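Local coordinates for protein CRISPR-associated endoribonuclease Cas6 1 (Methanocaldococcus jannaschii DSM 2661, PDB 5YI6) that probably cleaves CRISPR repeat RNA as a Cas6-family endoribonuclease, helping to produce the crRNAs of an antiviral defence system, at residues K51-T56 with K229-F234. Sequence-based numbering, arbitrary orientation.
With PO4 (phosphate ion), chain K.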
# COMPACT_ATOMS: atom_id res chain seq x y z
N LYS A 51 15.77 3.57 -5.22
CA LYS A 51 15.66 3.84 -3.80
C LYS A 51 14.42 4.66 -3.49
O LYS A 51 14.32 5.25 -2.42
CB LYS A 51 16.92 4.56 -3.31
CG LYS A 51 18.16 3.72 -3.55
CD LYS A 51 19.42 4.41 -3.06
CE LYS A 51 20.66 3.53 -3.24
NZ LYS A 51 20.63 2.31 -2.39
N PHE A 52 13.49 4.73 -4.43
CA PHE A 52 12.30 5.57 -4.27
C PHE A 52 11.31 4.92 -3.33
O PHE A 52 10.92 3.77 -3.55
CB PHE A 52 11.67 5.78 -5.65
CG PHE A 52 10.42 6.61 -5.61
CD1 PHE A 52 10.50 7.98 -5.29
CD2 PHE A 52 9.18 6.03 -5.89
CE1 PHE A 52 9.33 8.75 -5.23
CE2 PHE A 52 8.02 6.80 -5.85
CZ PHE A 52 8.10 8.16 -5.54
N LYS A 53 10.88 5.63 -2.27
CA LYS A 53 10.01 5.00 -1.29
C LYS A 53 8.66 5.68 -1.11
O LYS A 53 7.88 5.26 -0.25
CB LYS A 53 10.75 4.87 0.04
CG LYS A 53 11.93 3.88 -0.08
CD LYS A 53 12.48 3.51 1.28
CE LYS A 53 13.45 2.34 1.19
NZ LYS A 53 13.73 1.78 2.55
N PHE A 54 8.32 6.67 -1.94
CA PHE A 54 7.06 7.41 -1.79
C PHE A 54 5.99 6.85 -2.72
O PHE A 54 5.53 7.52 -3.64
CB PHE A 54 7.29 8.90 -2.05
CG PHE A 54 8.24 9.49 -1.04
CD1 PHE A 54 7.83 9.71 0.27
CD2 PHE A 54 9.56 9.78 -1.41
CE1 PHE A 54 8.72 10.23 1.23
CE2 PHE A 54 10.45 10.32 -0.46
CZ PHE A 54 10.03 10.55 0.85
N PHE A 55 5.62 5.59 -2.47
CA PHE A 55 4.52 4.95 -3.18
C PHE A 55 3.97 3.86 -2.27
O PHE A 55 4.60 3.48 -1.28
CB PHE A 55 4.93 4.37 -4.54
CG PHE A 55 5.82 3.14 -4.48
CD1 PHE A 55 5.27 1.84 -4.61
CD2 PHE A 55 7.18 3.26 -4.28
CE1 PHE A 55 6.09 0.70 -4.54
CE2 PHE A 55 8.02 2.13 -4.22
CZ PHE A 55 7.47 0.83 -4.35
N THR A 56 2.78 3.37 -2.61
CA THR A 56 2.20 2.28 -1.83
C THR A 56 1.45 1.33 -2.77
O THR A 56 1.25 1.63 -3.94
CB THR A 56 1.27 2.79 -0.71
OG1 THR A 56 0.84 1.67 0.11
CG2 THR A 56 0.02 3.56 -1.29
N LYS A 229 6.50 2.10 5.97
CA LYS A 229 6.74 0.98 5.03
C LYS A 229 5.77 1.03 3.85
O LYS A 229 5.33 -0.02 3.34
CB LYS A 229 6.64 -0.38 5.73
CG LYS A 229 7.71 -0.57 6.86
CD LYS A 229 9.11 -0.18 6.35
CE LYS A 229 10.22 -0.55 7.35
NZ LYS A 229 11.47 0.21 7.06
N ASN A 230 5.43 2.24 3.40
CA ASN A 230 4.52 2.33 2.25
C ASN A 230 5.03 1.53 1.06
O ASN A 230 4.25 0.84 0.37
CB ASN A 230 4.34 3.79 1.84
CG ASN A 230 3.67 4.63 2.92
OD1 ASN A 230 4.08 5.77 3.16
ND2 ASN A 230 2.66 4.05 3.63
N SER A 231 6.34 1.63 0.78
CA SER A 231 6.87 1.06 -0.45
C SER A 231 7.00 -0.46 -0.38
O SER A 231 7.30 -1.07 -1.41
CB SER A 231 8.22 1.73 -0.83
OG SER A 231 9.21 1.39 0.12
N MET A 232 6.76 -1.05 0.78
CA MET A 232 6.61 -2.49 0.95
C MET A 232 5.15 -2.94 0.94
O MET A 232 4.86 -4.10 1.27
CB MET A 232 7.31 -2.93 2.25
CG MET A 232 8.81 -2.81 2.20
SD MET A 232 9.54 -3.09 3.85
CE MET A 232 8.78 -4.65 4.30
N GLY A 233 4.22 -2.04 0.63
CA GLY A 233 2.82 -2.37 0.42
C GLY A 233 1.92 -2.14 1.60
O GLY A 233 0.95 -2.91 1.79
N PHE A 234 2.24 -1.14 2.45
CA PHE A 234 1.47 -0.88 3.65
C PHE A 234 0.81 0.49 3.60
O PHE A 234 1.36 1.45 3.03
CB PHE A 234 2.35 -0.98 4.96
CG PHE A 234 2.76 -2.39 5.27
CD1 PHE A 234 2.05 -3.14 6.18
CD2 PHE A 234 3.83 -2.98 4.60
CE1 PHE A 234 2.40 -4.49 6.46
CE2 PHE A 234 4.18 -4.30 4.85
CZ PHE A 234 3.46 -5.07 5.80
P PO4 K . 9.90 3.90 7.54
O1 PO4 K . 9.66 5.29 8.12
O2 PO4 K . 9.73 2.85 8.63
O3 PO4 K . 11.31 3.82 6.99
O4 PO4 K . 8.94 3.67 6.38
O HOH W 1 8.09 3.58 1.92
O HOH W 2 6.70 6.61 2.11
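The carbonyl oxygen of F234 is gripped by two side chains that approach from opposite faces of its peptide plane: the hydroxyl of T56, with OG1 3.0 Å from F234 O, and the amide of N230. T56 OG1, anti to its own backbone N (chi1 -174°), donates from well above the carbonyl plane. N230 ND2 lies 3.0 Å from F234 O in a nearly straight bond (167°) close to the amide plane; it also bonds F226 O, while N230 OD1 accepts from K169 NZ on helix 158-174. The contact joins the N-terminal and C-terminal ferredoxin-like domains typical of Cas6 proteins: T56 pairs with S84 at the margin of the N-terminal antiparallel sheet, and residues 229-234, with a 3-10 turn at 230-232, belong to the glycine-rich loop, a signature of Cas6 and other RAMP proteins, that leads to strand 237-240. S231 CA lies over one face of the F55 ring, 4.1 Å from its centroid, and S231 CB meets the F55 ring atom CE2 at 3.4 Å. One water donates to K53 O and accepts from S231 N. At the predicted active site, the aliphatic part of K53, probably a transition-state stabiliser, runs beside S231, its CG 3.7 Å from S231 OG; the S231 side chain is about 7 Å from that of Y32, the probable proton acceptor. K229 N donates to O4 of a phosphate ion, probably from the crystallisation liquor.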